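Local atomic coordinates of ABC sugar transporter, periplasmic sugar binding protein (Legionella pneumophila subsp. pneumophila, PDB entry 3ROT), a protein that probably binds a sugar in the periplasm and hands it to an ABC transporter in the inner membrane. Residues K77-A82 with I87-V92; Q198-L203 with P228-L233; K122-T127 with K159-E164; N137-P140 with G144-K147. All blocks are in the same frame, centred on the assembly; numbering follows the deposited sequence.

In the fold
From the N terminus, contact 1 comes first: it closes the short loop that returns helix 76-85 to strand 89-92, inside the domain built on the six-stranded parallel sheet. The other three lie in the second domain, on the five-stranded sheet. Contact 3 opens on helix 112-126 and closes on the turn that leads into edge strand 162-167. Within that span sits contact 4, a tight loop from strand 132-137 into helix 143-158. Contact 2 follows in series, pairing helices 197-208 and 228-235. No two contacts interleave along the chain. Contacts 2 and 4 touch through a probable hydrogen bond between Gln198 and Gln139, whereas the centre of contact 1 lies about 33 Å from that of contact 2.

Contact 1. Residues K77-A82 with I87-V92; sequences KSLQRA and IPVIAV
Val89 faces helix 76-85 with both methyls, and each finds its own partner there. Its CG2 meets the methyl of Ala82, with Ala82 CB and Val89 CG2 3.7 Å apart. The other branch, CG1, stands anti to the backbone N (chi1 -178°) and reaches one helical turn back to Leu79, where Leu79 CD2 and Val89 CG1 are 4.1 Å apart. The leucine and valine side chains cross at about a right angle, the leucine swinging its end in from a CB that does not itself face the strand. Val89 thus packs across two residues three apart on one face of the helix.

Next to this apolar patch the backbone closes the turn. Ile87 N donates to Ala82 O at 3.1 Å, with an N-H...O angle of 153°, and the donor stands somewhat tilted from the carbonyl plane. Ile87 CB lies 4.0 Å from Ala82 O, and its side chain turns to Leu58 of helix 47-59, which also touches Ala82. On another face of helix 76-85, Arg81 forms a salt bridge to Glu55 and Ser78 a hydrogen bond to the same carboxylate.

Pro88 and Ile90 bond through their backbones to strand 64-67. All four touching residues are buried. The contact is the return half of the beta-alpha-beta crossover, strand 64-67 to helix 76-85 to strand 89-92, in a parallel alpha/beta domain.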
loop_
_atom_site.group_PDB
_atom_site.type_symbol
_atom_site.label_atom_id
_atom_site.label_comp_id
_atom_site.label_asym_id
_atom_site.label_seq_id
_atom_site.Cartn_x
_atom_site.Cartn_y
_atom_site.Cartn_z
ATOM N N LYS A 77 -1.921 -21.819 21.655
ATOM C CA LYS A 77 -1.669 -23.220 21.348
ATOM C C LYS A 77 -0.411 -23.418 20.513
ATOM O O LYS A 77 0.386 -24.310 20.786
ATOM C CB LYS A 77 -2.868 -23.815 20.614
ATOM C CG LYS A 77 -2.969 -25.316 20.750
ATOM C CD LYS A 77 -4.263 -25.697 21.454
ATOM C CE LYS A 77 -4.412 -24.962 22.777
ATOM N NZ LYS A 77 -5.720 -25.258 23.433
ATOM N N SER A 78 -0.244 -22.588 19.491
ATOM C CA SER A 78 0.920 -22.675 18.616
ATOM C C SER A 78 2.202 -22.410 19.398
ATOM O O SER A 78 3.199 -23.113 19.229
ATOM C CB SER A 78 0.795 -21.662 17.478
ATOM O OG SER A 78 -0.413 -21.854 16.762
ATOM N N LEU A 79 2.163 -21.390 20.253
ATOM C CA LEU A 79 3.310 -21.023 21.072
ATOM C C LEU A 79 3.662 -22.151 22.029
ATOM O O LEU A 79 4.830 -22.497 22.193
ATOM C CB LEU A 79 3.007 -19.750 21.863
ATOM C CG LEU A 79 2.952 -18.483 21.003
ATOM C CD1 LEU A 79 2.517 -17.298 21.858
ATOM C CD2 LEU A 79 4.326 -18.232 20.370
ATOM N N GLN A 80 2.641 -22.711 22.666
ATOM C CA GLN A 80 2.846 -23.807 23.597
ATOM C C GLN A 80 3.406 -25.017 22.858
ATOM O O GLN A 80 4.306 -25.702 23.352
ATOM C CB GLN A 80 1.527 -24.156 24.291
ATOM C CG GLN A 80 1.166 -23.191 25.407
ATOM C CD GLN A 80 -0.230 -23.419 25.946
ATOM O OE1 GLN A 80 -0.703 -24.551 26.010
ATOM N NE2 GLN A 80 -0.892 -22.341 26.352
ATOM N N ARG A 81 2.879 -25.271 21.668
ATOM C CA ARG A 81 3.358 -26.392 20.864
ATOM C C ARG A 81 4.843 -26.182 20.594
ATOM O O ARG A 81 5.663 -27.067 20.846
ATOM C CB ARG A 81 2.595 -26.464 19.538
ATOM C CG ARG A 81 3.052 -27.584 18.613
ATOM C CD ARG A 81 2.337 -27.521 17.268
ATOM N NE ARG A 81 3.015 -28.325 16.252
ATOM C CZ ARG A 81 2.724 -28.301 14.952
ATOM N NH1 ARG A 81 1.760 -27.510 14.493
ATOM N NH2 ARG A 81 3.401 -29.068 14.105
ATOM N N ALA A 82 5.185 -25.000 20.084
ATOM C CA ALA A 82 6.573 -24.673 19.786
ATOM C C ALA A 82 7.439 -24.900 21.015
ATOM O O ALA A 82 8.547 -25.438 20.927
ATOM C CB ALA A 82 6.682 -23.226 19.343
ATOM N N ILE A 87 11.540 -25.597 20.045
ATOM C CA ILE A 87 11.906 -24.686 18.966
ATOM C C ILE A 87 11.875 -23.285 19.576
ATOM O O ILE A 87 10.834 -22.840 20.064
ATOM C CB ILE A 87 10.894 -24.746 17.799
ATOM C CG1 ILE A 87 10.942 -26.129 17.141
ATOM C CG2 ILE A 87 11.221 -23.669 16.763
ATOM C CD1 ILE A 87 9.833 -26.379 16.148
ATOM N N PRO A 88 13.016 -22.579 19.569
ATOM C CA PRO A 88 13.083 -21.231 20.136
ATOM C C PRO A 88 12.166 -20.261 19.402
ATOM O O PRO A 88 12.133 -20.242 18.175
ATOM C CB PRO A 88 14.551 -20.848 19.961
ATOM C CG PRO A 88 15.257 -22.170 19.873
ATOM C CD PRO A 88 14.323 -22.980 19.028
ATOM N N VAL A 89 11.423 -19.462 20.156
ATOM C CA VAL A 89 10.538 -18.481 19.554
ATOM C C VAL A 89 10.784 -17.119 20.182
ATOM O O VAL A 89 10.785 -16.977 21.401
ATOM C CB VAL A 89 9.057 -18.849 19.737
ATOM C CG1 VAL A 89 8.186 -17.808 19.055
ATOM C CG2 VAL A 89 8.791 -20.227 19.150
ATOM N N ILE A 90 11.023 -16.126 19.333
ATOM C CA ILE A 90 11.262 -14.766 19.785
ATOM C C ILE A 90 10.112 -13.894 19.308
ATOM O O ILE A 90 9.664 -14.017 18.171
ATOM C CB ILE A 90 12.608 -14.227 19.231
ATOM C CG1 ILE A 90 13.765 -14.872 19.999
ATOM C CG2 ILE A 90 12.676 -12.709 19.357
ATOM C CD1 ILE A 90 15.135 -14.365 19.577
ATOM N N ALA A 91 9.607 -13.035 20.185
ATOM C CA ALA A 91 8.506 -12.161 19.810
ATOM C C ALA A 91 9.076 -10.832 19.319
ATOM O O ALA A 91 9.984 -10.275 19.930
ATOM C CB ALA A 91 7.578 -11.925 21.004
ATOM N N VAL A 92 8.546 -10.344 18.203
ATOM C CA VAL A 92 8.984 -9.076 17.649
ATOM C C VAL A 92 7.789 -8.190 17.316
ATOM O O VAL A 92 6.700 -8.687 16.990
ATOM C CB VAL A 92 9.827 -9.285 16.369
ATOM C CG1 VAL A 92 11.050 -10.121 16.683
ATOM C CG2 VAL A 92 8.986 -9.960 15.302
#

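Contact 2. Residues Q198-L203 with P228-L233; sequences QALDPL and PNTVSL
Asp201 and Asn229 supply the polar half of this helix pair. Asn229 ND2 donates to Asp201 OD1 at 3.3 Å, a long and rather bent bond with an N-H...O angle of 138°. The oxygen is approached on its anti side, and the carboxylate and amide planes are turned well away from one another. The Asn229 amide reaches over because CG is anti to the backbone N (chi1 -163°), which sends it toward helix 197-208.

A water makes a second link between the same residues. It accepts from Asn229 ND2 at 2.8 Å and donates to Asp201 O at 2.9 Å. The amide nitrogen is thereby shared between a carboxylate and a water, and the water ties it to the main chain just where Pro202, having no N-H, kinks the helix.

Van der Waals packing covers the side facing the sheet. Leu200 CD2 comes across Thr230 at about a right angle, 3.8 Å from Thr230 CG2, and makes a methyl-to-hydroxyl contact of 3.6 Å with Thr230 OG1. That hydroxyl has its polar partner in Thr227 OG1. Leu200 also meets Leu233 tip to tip, with Leu200 CG and Leu233 CD1 4.2 Å apart, and rests on Val221 and Ser223 of strand 220-224.

Asn229 also packs on Pro228 of the second subunit.

The segment axes approach to 10.1 Å and cross at 55°. The helices that follow neighbouring parallel strands 191-194 and 220-224 pack side by side, as in the Rossmann-like alpha/beta domains of periplasmic binding proteins.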
loop_
_atom_site.group_PDB
_atom_site.type_symbol
_atom_site.label_atom_id
_atom_site.label_comp_id
_atom_site.label_asym_id
_atom_site.label_seq_id
_atom_site.Cartn_x
_atom_site.Cartn_y
_atom_site.Cartn_z
ATOM N N GLN A 198 -0.613 3.013 7.958
ATOM C CA GLN A 198 -1.787 2.620 7.170
ATOM C C GLN A 198 -2.915 3.646 7.297
ATOM O O GLN A 198 -3.747 3.788 6.395
ATOM C CB GLN A 198 -2.311 1.263 7.617
ATOM C CG GLN A 198 -1.323 0.125 7.473
ATOM C CD GLN A 198 -1.742 -1.065 8.310
ATOM O OE1 GLN A 198 -1.904 -0.955 9.536
ATOM N NE2 GLN A 198 -1.930 -2.203 7.661
ATOM N N ALA A 199 -2.963 4.330 8.438
ATOM C CA ALA A 199 -3.969 5.359 8.650
ATOM C C ALA A 199 -3.450 6.651 8.022
ATOM O O ALA A 199 -4.201 7.399 7.393
ATOM C CB ALA A 199 -4.221 5.571 10.151
ATOM N N LEU A 200 -2.156 6.905 8.187
ATOM C CA LEU A 200 -1.553 8.120 7.653
ATOM C C LEU A 200 -1.555 8.282 6.127
ATOM O O LEU A 200 -1.873 9.362 5.640
ATOM C CB LEU A 200 -0.119 8.279 8.176
ATOM C CG LEU A 200 0.558 9.601 7.791
ATOM C CD1 LEU A 200 -0.248 10.780 8.335
ATOM C CD2 LEU A 200 1.977 9.633 8.353
ATOM N N ASP A 201 -1.215 7.243 5.364
ATOM C CA ASP A 201 -1.183 7.388 3.898
ATOM C C ASP A 201 -2.441 8.006 3.288
ATOM O O ASP A 201 -2.369 9.047 2.617
ATOM C CB ASP A 201 -0.922 6.049 3.198
ATOM C CG ASP A 201 0.456 5.508 3.469
ATOM O OD1 ASP A 201 1.424 6.304 3.490
ATOM O OD2 ASP A 201 0.569 4.274 3.643
ATOM N N PRO A 202 -3.610 7.362 3.478
ATOM C CA PRO A 202 -4.822 7.951 2.899
ATOM C C PRO A 202 -5.112 9.348 3.452
ATOM O O PRO A 202 -5.644 10.201 2.745
ATOM C CB PRO A 202 -5.905 6.920 3.226
ATOM C CG PRO A 202 -5.380 6.215 4.409
ATOM C CD PRO A 202 -3.914 6.073 4.123
ATOM N N LEU A 203 -4.749 9.586 4.711
ATOM C CA LEU A 203 -4.945 10.908 5.296
ATOM C C LEU A 203 -3.982 11.897 4.616
ATOM O O LEU A 203 -4.369 13.012 4.249
ATOM C CB LEU A 203 -4.683 10.881 6.800
ATOM C CG LEU A 203 -4.576 12.252 7.479
ATOM C CD1 LEU A 203 -5.847 13.051 7.234
ATOM C CD2 LEU A 203 -4.319 12.076 8.981
ATOM N N PRO A 228 8.707 6.066 3.884
ATOM C CA PRO A 228 9.042 7.069 2.867
ATOM C C PRO A 228 8.008 8.182 2.741
ATOM O O PRO A 228 8.352 9.362 2.735
ATOM C CB PRO A 228 9.160 6.232 1.595
ATOM C CG PRO A 228 9.785 4.967 2.128
ATOM C CD PRO A 228 8.978 4.702 3.385
ATOM N N ASN A 229 6.738 7.814 2.638
ATOM C CA ASN A 229 5.697 8.821 2.519
ATOM C C ASN A 229 5.573 9.644 3.802
ATOM O O ASN A 229 5.307 10.842 3.749
ATOM C CB ASN A 229 4.353 8.179 2.200
ATOM C CG ASN A 229 3.365 9.185 1.663
ATOM O OD1 ASN A 229 3.659 9.889 0.691
ATOM N ND2 ASN A 229 2.194 9.276 2.289
ATOM N N THR A 230 5.759 8.997 4.949
ATOM C CA THR A 230 5.679 9.679 6.239
ATOM C C THR A 230 6.802 10.721 6.323
ATOM O O THR A 230 6.587 11.854 6.759
ATOM C CB THR A 230 5.822 8.674 7.412
ATOM O OG1 THR A 230 4.793 7.674 7.315
ATOM C CG2 THR A 230 5.697 9.391 8.768
ATOM N N VAL A 231 7.995 10.333 5.888
ATOM C CA VAL A 231 9.148 11.231 5.901
ATOM C C VAL A 231 8.894 12.422 4.977
ATOM O O VAL A 231 9.243 13.559 5.292
ATOM C CB VAL A 231 10.430 10.481 5.448
ATOM C CG1 VAL A 231 11.584 11.455 5.269
ATOM C CG2 VAL A 231 10.796 9.429 6.485
ATOM N N SER A 232 8.272 12.161 3.838
ATOM C CA SER A 232 7.981 13.232 2.899
ATOM C C SER A 232 6.998 14.219 3.511
ATOM O O SER A 232 7.171 15.430 3.387
ATOM C CB SER A 232 7.398 12.674 1.604
ATOM O OG SER A 232 7.157 13.726 0.692
ATOM N N LEU A 233 5.965 13.700 4.169
ATOM C CA LEU A 233 4.963 14.556 4.789
ATOM C C LEU A 233 5.579 15.369 5.920
ATOM O O LEU A 233 5.151 16.493 6.187
ATOM C CB LEU A 233 3.790 13.712 5.298
ATOM C CG LEU A 233 2.942 13.105 4.171
ATOM C CD1 LEU A 233 2.112 11.956 4.716
ATOM C CD2 LEU A 233 2.052 14.183 3.539
HETATM O O HOH W 1 -0.145 9.881 0.894
#

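Contact 3. Residues K122-T127 with K159-E164; sequences KALELT and KGIFFE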
loop_
_atom_site.group_PDB
_atom_site.type_symbol
_atom_site.label_atom_id
_atom_site.label_comp_id
_atom_site.label_asym_id
_atom_site.label_seq_id
_atom_site.Cartn_x
_atom_site.Cartn_y
_atom_site.Cartn_z
ATOM N N LYS A 122 4.494 14.739 23.237
ATOM C CA LYS A 122 5.159 15.531 22.212
ATOM C C LYS A 122 4.152 16.394 21.445
ATOM O O LYS A 122 4.422 17.555 21.138
ATOM C CB LYS A 122 5.920 14.608 21.249
ATOM C CG LYS A 122 6.567 15.316 20.068
ATOM C CD LYS A 122 7.468 16.460 20.493
ATOM C CE LYS A 122 8.458 16.022 21.555
ATOM N NZ LYS A 122 9.195 14.806 21.137
ATOM N N ALA A 123 2.992 15.822 21.143
ATOM C CA ALA A 123 1.948 16.546 20.425
ATOM C C ALA A 123 1.454 17.743 21.245
ATOM O O ALA A 123 1.130 18.790 20.694
ATOM C CB ALA A 123 0.781 15.607 20.112
ATOM N N LEU A 124 1.396 17.587 22.564
ATOM C CA LEU A 124 0.934 18.676 23.418
ATOM C C LEU A 124 1.984 19.770 23.510
ATOM O O LEU A 124 1.660 20.931 23.745
ATOM C CB LEU A 124 0.579 18.157 24.813
ATOM C CG LEU A 124 -0.575 17.152 24.837
ATOM C CD1 LEU A 124 -0.993 16.898 26.268
ATOM C CD2 LEU A 124 -1.753 17.694 24.045
ATOM N N GLU A 125 3.242 19.396 23.315
ATOM C CA GLU A 125 4.339 20.356 23.347
ATOM C C GLU A 125 4.354 21.133 22.031
ATOM O O GLU A 125 4.396 22.364 22.016
ATOM C CB GLU A 125 5.677 19.633 23.517
ATOM C CG GLU A 125 6.876 20.556 23.577
ATOM C CD GLU A 125 8.195 19.822 23.389
ATOM O OE1 GLU A 125 8.359 18.728 23.971
ATOM O OE2 GLU A 125 9.074 20.344 22.665
ATOM N N LEU A 126 4.316 20.399 20.925
ATOM C CA LEU A 126 4.347 21.003 19.604
ATOM C C LEU A 126 3.033 21.652 19.185
ATOM O O LEU A 126 3.028 22.535 18.332
ATOM C CB LEU A 126 4.765 19.953 18.568
ATOM C CG LEU A 126 6.136 19.314 18.828
ATOM C CD1 LEU A 126 6.465 18.338 17.704
ATOM C CD2 LEU A 126 7.205 20.393 18.919
ATOM N N THR A 127 1.925 21.218 19.781
ATOM C CA THR A 127 0.613 21.771 19.457
ATOM C C THR A 127 -0.078 22.308 20.724
ATOM O O THR A 127 -1.044 21.719 21.219
ATOM C CB THR A 127 -0.285 20.704 18.778
ATOM O OG1 THR A 127 0.352 20.233 17.576
ATOM C CG2 THR A 127 -1.641 21.293 18.418
ATOM N N LYS A 159 -4.543 16.379 30.513
ATOM C CA LYS A 159 -4.564 17.794 30.176
ATOM C C LYS A 159 -5.952 18.328 29.838
ATOM O O LYS A 159 -6.109 19.505 29.514
ATOM C CB LYS A 159 -3.607 18.042 29.012
ATOM C CG LYS A 159 -2.258 17.371 29.213
ATOM C CD LYS A 159 -1.603 17.806 30.520
ATOM C CE LYS A 159 -0.272 17.092 30.739
ATOM N NZ LYS A 159 0.427 17.576 31.969
ATOM N N GLY A 160 -6.957 17.466 29.917
ATOM C CA GLY A 160 -8.309 17.899 29.621
ATOM C C GLY A 160 -8.568 18.198 28.157
ATOM O O GLY A 160 -9.330 19.110 27.824
ATOM N N ILE A 161 -7.924 17.439 27.276
ATOM C CA ILE A 161 -8.111 17.605 25.841
ATOM C C ILE A 161 -9.168 16.587 25.431
ATOM O O ILE A 161 -9.047 15.404 25.746
ATOM C CB ILE A 161 -6.819 17.305 25.054
ATOM C CG1 ILE A 161 -5.653 18.143 25.595
ATOM C CG2 ILE A 161 -7.044 17.597 23.579
ATOM C CD1 ILE A 161 -5.823 19.637 25.430
ATOM N N PHE A 162 -10.213 17.048 24.755
ATOM C CA PHE A 162 -11.276 16.158 24.303
ATOM C C PHE A 162 -10.687 15.236 23.238
ATOM O O PHE A 162 -9.859 15.662 22.436
ATOM C CB PHE A 162 -12.426 16.963 23.699
ATOM C CG PHE A 162 -13.078 17.914 24.658
ATOM C CD1 PHE A 162 -13.622 17.454 25.858
ATOM C CD2 PHE A 162 -13.179 19.267 24.352
ATOM C CE1 PHE A 162 -14.261 18.331 26.740
ATOM C CE2 PHE A 162 -13.817 20.153 25.227
ATOM C CZ PHE A 162 -14.359 19.684 26.422
ATOM N N PHE A 163 -11.120 13.982 23.216
ATOM C CA PHE A 163 -10.587 13.041 22.237
ATOM C C PHE A 163 -11.543 11.898 21.954
ATOM O O PHE A 163 -12.446 11.620 22.739
ATOM C CB PHE A 163 -9.254 12.474 22.736
ATOM C CG PHE A 163 -9.388 11.593 23.952
ATOM C CD1 PHE A 163 -9.797 10.267 23.828
ATOM C CD2 PHE A 163 -9.132 12.098 25.225
ATOM C CE1 PHE A 163 -9.952 9.452 24.955
ATOM C CE2 PHE A 163 -9.285 11.291 26.359
ATOM C CZ PHE A 163 -9.697 9.966 26.221
ATOM N N GLU A 164 -11.322 11.229 20.827
ATOM C CA GLU A 164 -12.145 10.095 20.437
ATOM C C GLU A 164 -11.310 9.174 19.557
ATOM O O GLU A 164 -10.487 9.645 18.775
ATOM C CB GLU A 164 -13.386 10.582 19.675
ATOM C CG GLU A 164 -14.515 9.551 19.572
ATOM C CD GLU A 164 -15.848 10.163 19.135
ATOM O OE1 GLU A 164 -16.319 11.117 19.797
ATOM O OE2 GLU A 164 -16.431 9.686 18.134
#
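Lys159 meets helix 112-126 first, and it does so with the aliphatic foot of its side chain. Its CG lies 3.2 Å from Leu124 CD1, closer than two carbons normally come, so the exact placement of one of these groups is doubtful. Lys159 CB is 4.0 Å from the same Leu124 CD1. The CB points at the helix, but the chain bends at chi2 (-56°), and beyond CG it leads the amino group away along the surface. Leucine and lysine run obliquely to each other.

Gly160 turns the chain. It takes a positive phi (70°), and two bonds run back from the turn into the last turn of helix 143-158, a Schellman motif that ends the helix and redirects the backbone toward the sheet.

Ile161 comes next and faces helix 112-126. Its CG1 stands 4.2 Å from Leu124 CD2, so the two methyls of Leu124 are divided between Lys159 and Ile161. Ala130 touches both Leu124 and Ile161, and Ile155 and Leu156 of helix 143-158 also pack on the leucine.

From Phe162 the chain becomes strand. Phe162 and Glu164 bond through their backbones to Ala133 on strand 132-137, and Phe163 lays its side chain on Lys153 and Leu156. From an adjacent face of helix 112-126, Ala123 packs on Phe193 and Tyr222.

Leu124 therefore wedges the end of helix 112-126 against a helix-to-strand turn at the edge of the five-stranded parallel sheet, a surface join in a Rossmann-like alpha/beta domain.

Contact 4. Residues N137-P140 with G144-K147; sequences NPQP and GLEK
Leu145 carries CG beside its backbone N (chi1 -55°) and Asn137 carries CG anti to its own (chi1 -160°), and these two torsions bring Leu145 CD1 against the amide oxygen of the asparagine. The loop between them is built on an Asx turn: Gln139 N donates to Asn137 OD1 at 2.9 Å, with an N-H...O angle of 147°, the donor sitting somewhat off the carbonyl plane. This is the bend of the beta-alpha connection that leaves strand 132-137 and enters helix 143-158.

The asparagine amide is held at both ends. While OD1 takes the Gln139 N-H, ND2 is hydrogen-bonded to Glu165 on the neighbouring edge strand, which fixes the rotation of the group and satisfies a buried amide. The Asn137 backbone is bonded to Leu166 and Val168 as well, keeping the end of its strand in the sheet.

Against this hydrogen-bonded loop one methyl does the touching. Leu145 points from the first turn of the helix toward residues 137-139, and the leucine side chain runs obliquely to that of Asn137, with Leu145 CD1 3.9 Å from Asn137 OD1. It meets Gln139 through the aliphatic foot of that side chain, Leu145 CD1 lying 4.0 Å from Gln139 CB; the amide nitrogen of the glutamine is taken up by Gln198. Leu145 also touches Thr196, and a bound glycerol, probably from the crystallisation liquor, lies about 5 Å from its side chain.

The same methyl also reaches the ring of the proline between the two polar residues: Leu145 CD1 is 4.2 Å from Pro138 CD.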
loop_
_atom_site.group_PDB
_atom_site.type_symbol
_atom_site.label_atom_id
_atom_site.label_comp_id
_atom_site.label_asym_id
_atom_site.label_seq_id
_atom_site.Cartn_x
_atom_site.Cartn_y
_atom_site.Cartn_z
ATOM N N ASN A 137 -7.488 4.290 14.391
ATOM C CA ASN A 137 -7.066 2.905 14.567
ATOM C C ASN A 137 -7.375 2.122 13.301
ATOM O O ASN A 137 -8.539 1.978 12.913
ATOM C CB ASN A 137 -7.796 2.255 15.750
ATOM C CG ASN A 137 -7.074 1.016 16.273
ATOM O OD1 ASN A 137 -6.478 0.259 15.505
ATOM N ND2 ASN A 137 -7.133 0.802 17.587
ATOM N N PRO A 138 -6.335 1.619 12.623
ATOM C CA PRO A 138 -6.618 0.863 11.405
ATOM C C PRO A 138 -6.814 -0.621 11.666
ATOM O O PRO A 138 -7.199 -1.363 10.760
ATOM C CB PRO A 138 -5.397 1.146 10.540
ATOM C CG PRO A 138 -4.305 1.190 11.546
ATOM C CD PRO A 138 -4.911 1.998 12.687
ATOM N N GLN A 139 -6.550 -1.054 12.897
ATOM C CA GLN A 139 -6.692 -2.462 13.229
ATOM C C GLN A 139 -7.217 -2.785 14.616
ATOM O O GLN A 139 -6.450 -3.188 15.493
ATOM C CB GLN A 139 -5.360 -3.194 13.062
ATOM C CG GLN A 139 -4.833 -3.266 11.659
ATOM C CD GLN A 139 -3.487 -3.961 11.607
ATOM O OE1 GLN A 139 -3.368 -5.138 11.953
ATOM N NE2 GLN A 139 -2.461 -3.230 11.189
ATOM N N PRO A 140 -8.525 -2.604 14.846
ATOM C CA PRO A 140 -9.022 -2.938 16.183
ATOM C C PRO A 140 -8.703 -4.428 16.376
ATOM O O PRO A 140 -8.755 -5.207 15.423
ATOM C CB PRO A 140 -10.519 -2.660 16.065
ATOM C CG PRO A 140 -10.558 -1.507 15.110
ATOM C CD PRO A 140 -9.572 -1.951 14.039
ATOM N N GLY A 144 -1.157 -4.426 20.220
ATOM C CA GLY A 144 -0.084 -3.449 20.289
ATOM C C GLY A 144 -0.664 -2.061 20.079
ATOM O O GLY A 144 -0.355 -1.123 20.818
ATOM N N LEU A 145 -1.523 -1.925 19.073
ATOM C CA LEU A 145 -2.127 -0.635 18.803
ATOM C C LEU A 145 -3.064 -0.198 19.935
ATOM O O LEU A 145 -3.225 0.993 20.168
ATOM C CB LEU A 145 -2.864 -0.667 17.458
ATOM C CG LEU A 145 -2.005 -1.104 16.264
ATOM C CD1 LEU A 145 -2.773 -0.866 14.972
ATOM C CD2 LEU A 145 -0.689 -0.328 16.251
ATOM N N GLU A 146 -3.674 -1.149 20.644
ATOM C CA GLU A 146 -4.557 -0.786 21.759
ATOM C C GLU A 146 -3.713 -0.101 22.836
ATOM O O GLU A 146 -4.134 0.888 23.439
ATOM C CB GLU A 146 -5.246 -2.023 22.357
ATOM C CG GLU A 146 -5.954 -2.892 21.337
ATOM C CD GLU A 146 -6.751 -4.033 21.958
ATOM O OE1 GLU A 146 -6.273 -4.648 22.942
ATOM O OE2 GLU A 146 -7.852 -4.329 21.440
ATOM N N LYS A 147 -2.514 -0.624 23.073
ATOM C CA LYS A 147 -1.620 -0.039 24.069
ATOM C C LYS A 147 -1.207 1.374 23.656
ATOM O O LYS A 147 -1.119 2.270 24.503
ATOM C CB LYS A 147 -0.374 -0.910 24.258
ATOM C CG LYS A 147 -0.641 -2.244 24.941
ATOM C CD LYS A 147 -1.151 -2.034 26.353
ATOM C CE LYS A 147 -1.317 -3.355 27.099
ATOM N NZ LYS A 147 -1.793 -3.138 28.502
#